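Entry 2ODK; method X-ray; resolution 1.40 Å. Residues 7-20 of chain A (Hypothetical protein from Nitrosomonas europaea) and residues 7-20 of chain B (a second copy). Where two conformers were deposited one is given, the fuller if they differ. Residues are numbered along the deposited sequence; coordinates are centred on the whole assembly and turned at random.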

# COMPACT_ATOMS: atom_id res chain seq x y z
N PRO A 7 2.16 -8.69 -8.66
CA PRO A 7 2.37 -9.85 -7.79
C PRO A 7 3.32 -9.49 -6.66
O PRO A 7 4.26 -8.70 -6.86
N VAL A 8 3.12 -10.13 -5.51
CA VAL A 8 3.93 -9.82 -4.32
C VAL A 8 5.44 -9.79 -4.60
O VAL A 8 6.16 -8.87 -4.16
N GLN A 9 5.94 -10.80 -5.32
CA GLN A 9 7.37 -10.86 -5.54
C GLN A 9 7.90 -9.73 -6.45
O GLN A 9 9.07 -9.32 -6.33
N ASP A 10 7.03 -9.21 -7.32
CA ASP A 10 7.40 -8.14 -8.22
C ASP A 10 7.35 -6.78 -7.50
O ASP A 10 8.21 -5.91 -7.72
N ALA A 11 6.31 -6.58 -6.68
CA ALA A 11 6.28 -5.36 -5.88
C ALA A 11 7.51 -5.31 -4.98
O ALA A 11 8.04 -4.21 -4.70
N LYS A 12 7.94 -6.47 -4.44
CA LYS A 12 9.13 -6.48 -3.60
C LYS A 12 10.37 -6.16 -4.44
O LYS A 12 11.19 -5.29 -4.08
N ALA A 13 10.56 -6.92 -5.52
CA ALA A 13 11.81 -6.76 -6.30
C ALA A 13 11.95 -5.37 -6.93
O ALA A 13 13.07 -4.83 -7.07
N ARG A 14 10.81 -4.78 -7.30
CA ARG A 14 10.81 -3.45 -7.93
C ARG A 14 10.10 -2.45 -7.02
O ARG A 14 9.36 -1.58 -7.49
N PHE A 15 10.35 -2.57 -5.72
CA PHE A 15 9.66 -1.73 -4.73
C PHE A 15 9.74 -0.23 -5.04
O PHE A 15 8.73 0.50 -4.92
N SER A 16 10.93 0.24 -5.44
CA SER A 16 11.06 1.69 -5.70
C SER A 16 10.14 2.13 -6.85
O SER A 16 9.54 3.22 -6.78
N GLU A 17 10.00 1.29 -7.87
CA GLU A 17 9.14 1.56 -9.02
C GLU A 17 7.66 1.49 -8.62
O GLU A 17 6.82 2.28 -9.09
N PHE A 18 7.34 0.52 -7.77
CA PHE A 18 5.98 0.32 -7.25
C PHE A 18 5.55 1.57 -6.46
O PHE A 18 4.45 2.10 -6.66
N LEU A 19 6.42 2.02 -5.55
CA LEU A 19 6.14 3.23 -4.77
C LEU A 19 6.05 4.46 -5.68
O LEU A 19 5.15 5.32 -5.51
N ASP A 20 6.96 4.56 -6.64
CA ASP A 20 6.94 5.69 -7.57
C ASP A 20 5.65 5.72 -8.37
O ASP A 20 5.06 6.80 -8.59
N PRO B 7 10.07 2.34 7.20
CA PRO B 7 10.98 3.00 6.25
C PRO B 7 11.00 2.25 4.92
O PRO B 7 10.88 1.01 4.93
N VAL B 8 11.20 2.97 3.82
CA VAL B 8 11.21 2.36 2.50
C VAL B 8 12.09 1.11 2.43
O VAL B 8 11.69 0.09 1.88
N GLN B 9 13.30 1.20 2.97
CA GLN B 9 14.18 0.05 2.83
C GLN B 9 13.67 -1.20 3.60
O GLN B 9 13.90 -2.35 3.16
N ASP B 10 12.96 -0.98 4.70
CA ASP B 10 12.38 -2.05 5.54
C ASP B 10 11.15 -2.65 4.84
O ASP B 10 10.91 -3.87 4.84
N ALA B 11 10.32 -1.77 4.28
CA ALA B 11 9.13 -2.27 3.54
C ALA B 11 9.57 -3.12 2.36
O ALA B 11 8.95 -4.14 2.06
N LYS B 12 10.68 -2.76 1.71
CA LYS B 12 11.17 -3.58 0.57
C LYS B 12 11.76 -4.90 1.10
O LYS B 12 11.41 -6.01 0.61
N ALA B 13 12.66 -4.81 2.08
CA ALA B 13 13.39 -6.03 2.52
C ALA B 13 12.44 -7.05 3.15
O ALA B 13 12.68 -8.27 3.07
N ARG B 14 11.37 -6.55 3.78
CA ARG B 14 10.40 -7.39 4.48
C ARG B 14 9.01 -7.25 3.86
O ARG B 14 8.00 -7.29 4.56
N PHE B 15 8.97 -7.14 2.53
CA PHE B 15 7.71 -6.86 1.85
C PHE B 15 6.65 -7.89 2.15
O PHE B 15 5.49 -7.53 2.35
N SER B 16 7.02 -9.19 2.17
CA SER B 16 5.97 -10.16 2.46
C SER B 16 5.38 -10.00 3.85
O SER B 16 4.19 -10.21 4.04
N GLU B 17 6.21 -9.62 4.83
CA GLU B 17 5.73 -9.38 6.20
C GLU B 17 4.86 -8.10 6.25
O GLU B 17 3.83 -8.05 6.93
N PHE B 18 5.31 -7.08 5.52
CA PHE B 18 4.56 -5.81 5.37
C PHE B 18 3.15 -6.10 4.82
O PHE B 18 2.14 -5.60 5.36
N LEU B 19 3.05 -6.95 3.79
CA LEU B 19 1.73 -7.29 3.23
C LEU B 19 0.92 -8.14 4.21
O LEU B 19 -0.28 -7.91 4.40
N ASP B 20 1.54 -9.15 4.85
CA ASP B 20 0.74 -9.90 5.84
C ASP B 20 0.29 -9.01 6.99
O ASP B 20 -0.82 -9.20 7.52

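What satisfies the two lysine ammonium groups? Each reaches across to the other chain's first helix end. Lys12(A) and Lys12(B) run out with chi1 to chi3 all t and chi4 p, their ends coming nearer the partner than their sideways CA-to-CB bonds suggest. Lys12(B) NZ donates to Lys12(A) O at 2.9 Å, and Lys12(A) NZ donates to Lys12(B) O at 3.0 Å. Lys12(A) NZ also lies 2.8 Å from Ala13(B) O.

Which waters complete these sites? Water 1 accepts from Lys12(A) NZ (2.9 Å) and from Ser16(B) N (3.2 Å). Water 2 accepts from Lys12(B) NZ (3.0 Å) and Ser16(A) N (3.1 Å). Each thus bridges the chains and gives a partner to an amide in the first turn of the second helix.

What fills the apolar centre? Phe15(A) and Phe15(B) are both t and point toward the partner. Phe15(A) sits as a knob among Val8(B), Ala11(B), Lys12(B) and Phe15(B), and Phe15(B) among Val8(A), Ala11(A), Lys12(A) and Phe15(A). The two rings meet rim to rim, Phe15(A) CE1 to Phe15(B) CE1 at 3.7 Å. Phe15(B) CZ touches Ala11(A) CB at 3.6 Å.

Is the packing exactly symmetric? Not quite: Val8(A) is p and Val8(B) t, yet Val8(A) CG2 meets Leu19(B) CD2 and Val8(B) CG2 meets Leu19(A) CD2, both at 3.8 Å.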

# COMPACT_ATOMS: atom_id res chain seq x y z
CB PRO A 7 3.02 -10.88 -8.73
CG PRO A 7 2.44 -10.48 -10.10
CD PRO A 7 2.51 -8.97 -10.06
CB VAL A 8 3.53 -10.73 -3.12
CG1 VAL A 8 3.79 -12.21 -3.44
CG2 VAL A 8 4.26 -10.27 -1.85
CB GLN A 9 7.74 -12.27 -6.06
CG GLN A 9 7.30 -12.55 -7.48
CD GLN A 9 5.83 -13.01 -7.66
OE1 GLN A 9 4.98 -12.95 -6.76
NE2 GLN A 9 5.55 -13.49 -8.86
CB ASP A 10 6.49 -8.10 -9.44
CG ASP A 10 6.59 -9.36 -10.30
OD1 ASP A 10 7.56 -10.11 -10.15
OD2 ASP A 10 5.70 -9.55 -11.14
CB ALA A 11 4.98 -5.32 -5.04
CB LYS A 12 9.28 -7.86 -2.94
CG LYS A 12 10.58 -8.00 -2.12
CD LYS A 12 10.68 -9.42 -1.52
CE LYS A 12 12.02 -9.62 -0.85
NZ LYS A 12 12.14 -8.91 0.43
CB ALA A 13 11.84 -7.80 -7.38
CB ARG A 14 10.13 -3.49 -9.31
CG ARG A 14 10.95 -4.22 -10.39
CD ARG A 14 10.59 -3.74 -11.80
NE ARG A 14 9.22 -4.06 -12.20
CZ ARG A 14 8.57 -3.45 -13.20
NH1 ARG A 14 9.15 -2.47 -13.88
NH2 ARG A 14 7.32 -3.79 -13.50
CB PHE A 15 10.15 -2.00 -3.31
CG PHE A 15 9.31 -1.33 -2.27
CD1 PHE A 15 8.10 -1.87 -1.90
CD2 PHE A 15 9.70 -0.10 -1.70
CE1 PHE A 15 7.28 -1.25 -0.95
CE2 PHE A 15 8.85 0.52 -0.75
CZ PHE A 15 7.67 -0.04 -0.40
CB SER A 16 12.52 2.06 -6.01
OG SER A 16 12.94 1.47 -7.21
CB GLU A 17 9.44 0.53 -10.11
CG GLU A 17 8.87 0.86 -11.45
CD GLU A 17 9.02 -0.28 -12.45
OE1 GLU A 17 9.91 -1.15 -12.26
OE2 GLU A 17 8.23 -0.31 -13.42
CB PHE A 18 6.05 -0.94 -6.37
CG PHE A 18 4.82 -1.27 -5.56
CD1 PHE A 18 3.60 -1.58 -6.16
CD2 PHE A 18 4.90 -1.36 -4.16
CE1 PHE A 18 2.49 -1.96 -5.40
CE2 PHE A 18 3.82 -1.73 -3.41
CZ PHE A 18 2.62 -2.04 -3.99
CB LEU A 19 7.20 3.38 -3.67
CG LEU A 19 7.06 4.62 -2.78
CD1 LEU A 19 5.67 4.72 -2.15
CD2 LEU A 19 8.14 4.56 -1.71
CB ASP A 20 8.13 5.65 -8.54
CG ASP A 20 8.17 6.85 -9.44
OD1 ASP A 20 8.46 7.94 -8.94
OD2 ASP A 20 7.89 6.69 -10.65
CB PRO B 7 12.34 2.94 6.97
CG PRO B 7 11.96 2.88 8.45
CD PRO B 7 10.72 2.00 8.48
CB VAL B 8 11.65 3.37 1.40
CG1 VAL B 8 12.00 2.68 0.09
CG2 VAL B 8 10.56 4.39 1.15
CB GLN B 9 15.59 0.42 3.33
CG GLN B 9 15.64 0.82 4.81
CD GLN B 9 15.44 2.35 5.09
OE1 GLN B 9 14.82 3.12 4.31
NE2 GLN B 9 16.00 2.78 6.24
CB ASP B 10 11.94 -1.53 6.92
CG ASP B 10 13.08 -1.45 7.93
OD1 ASP B 10 14.09 -2.17 7.79
OD2 ASP B 10 12.90 -0.71 8.91
CB ALA B 11 8.30 -1.09 3.04
CB LYS B 12 12.24 -2.83 -0.23
CG LYS B 12 12.87 -3.67 -1.34
CD LYS B 12 13.88 -2.84 -2.14
CE LYS B 12 14.70 -3.74 -3.07
NZ LYS B 12 13.86 -4.16 -4.25
CB ALA B 13 14.47 -5.65 3.53
CB ARG B 14 10.37 -7.06 5.97
CG ARG B 14 11.62 -7.54 6.75
CD ARG B 14 11.39 -7.48 8.26
NE ARG B 14 11.20 -6.12 8.76
CZ ARG B 14 10.68 -5.82 9.95
NH1 ARG B 14 10.28 -6.77 10.79
NH2 ARG B 14 10.55 -4.54 10.31
CB PHE B 15 7.90 -6.71 0.35
CG PHE B 15 6.68 -6.16 -0.34
CD1 PHE B 15 6.40 -4.80 -0.33
CD2 PHE B 15 5.77 -7.03 -0.94
CE1 PHE B 15 5.23 -4.33 -0.94
CE2 PHE B 15 4.63 -6.54 -1.54
CZ PHE B 15 4.35 -5.19 -1.52
CB SER B 16 6.50 -11.57 2.33
OG SER B 16 6.77 -11.91 0.97
CB GLU B 17 6.96 -9.18 7.12
CG GLU B 17 6.61 -8.89 8.57
CD GLU B 17 7.83 -8.60 9.44
OE1 GLU B 17 8.98 -8.66 8.94
OE2 GLU B 17 7.61 -8.31 10.64
CB PHE B 18 5.41 -4.94 4.44
CG PHE B 18 4.80 -3.61 4.01
CD1 PHE B 18 4.61 -2.58 4.90
CD2 PHE B 18 4.61 -3.38 2.65
CE1 PHE B 18 4.12 -1.32 4.43
CE2 PHE B 18 4.15 -2.15 2.19
CZ PHE B 18 3.90 -1.14 3.08
CB LEU B 19 1.94 -8.00 1.88
CG LEU B 19 0.68 -8.52 1.20
CD1 LEU B 19 -0.34 -7.39 0.94
CD2 LEU B 19 1.03 -9.16 -0.13
CB ASP B 20 1.53 -11.09 6.43
CG ASP B 20 1.40 -12.36 5.61
OD1 ASP B 20 0.29 -12.61 5.06
OD2 ASP B 20 2.42 -13.11 5.55
O HOH W 1 9.96 -10.28 1.85
O HOH W 2 13.53 -1.39 -5.32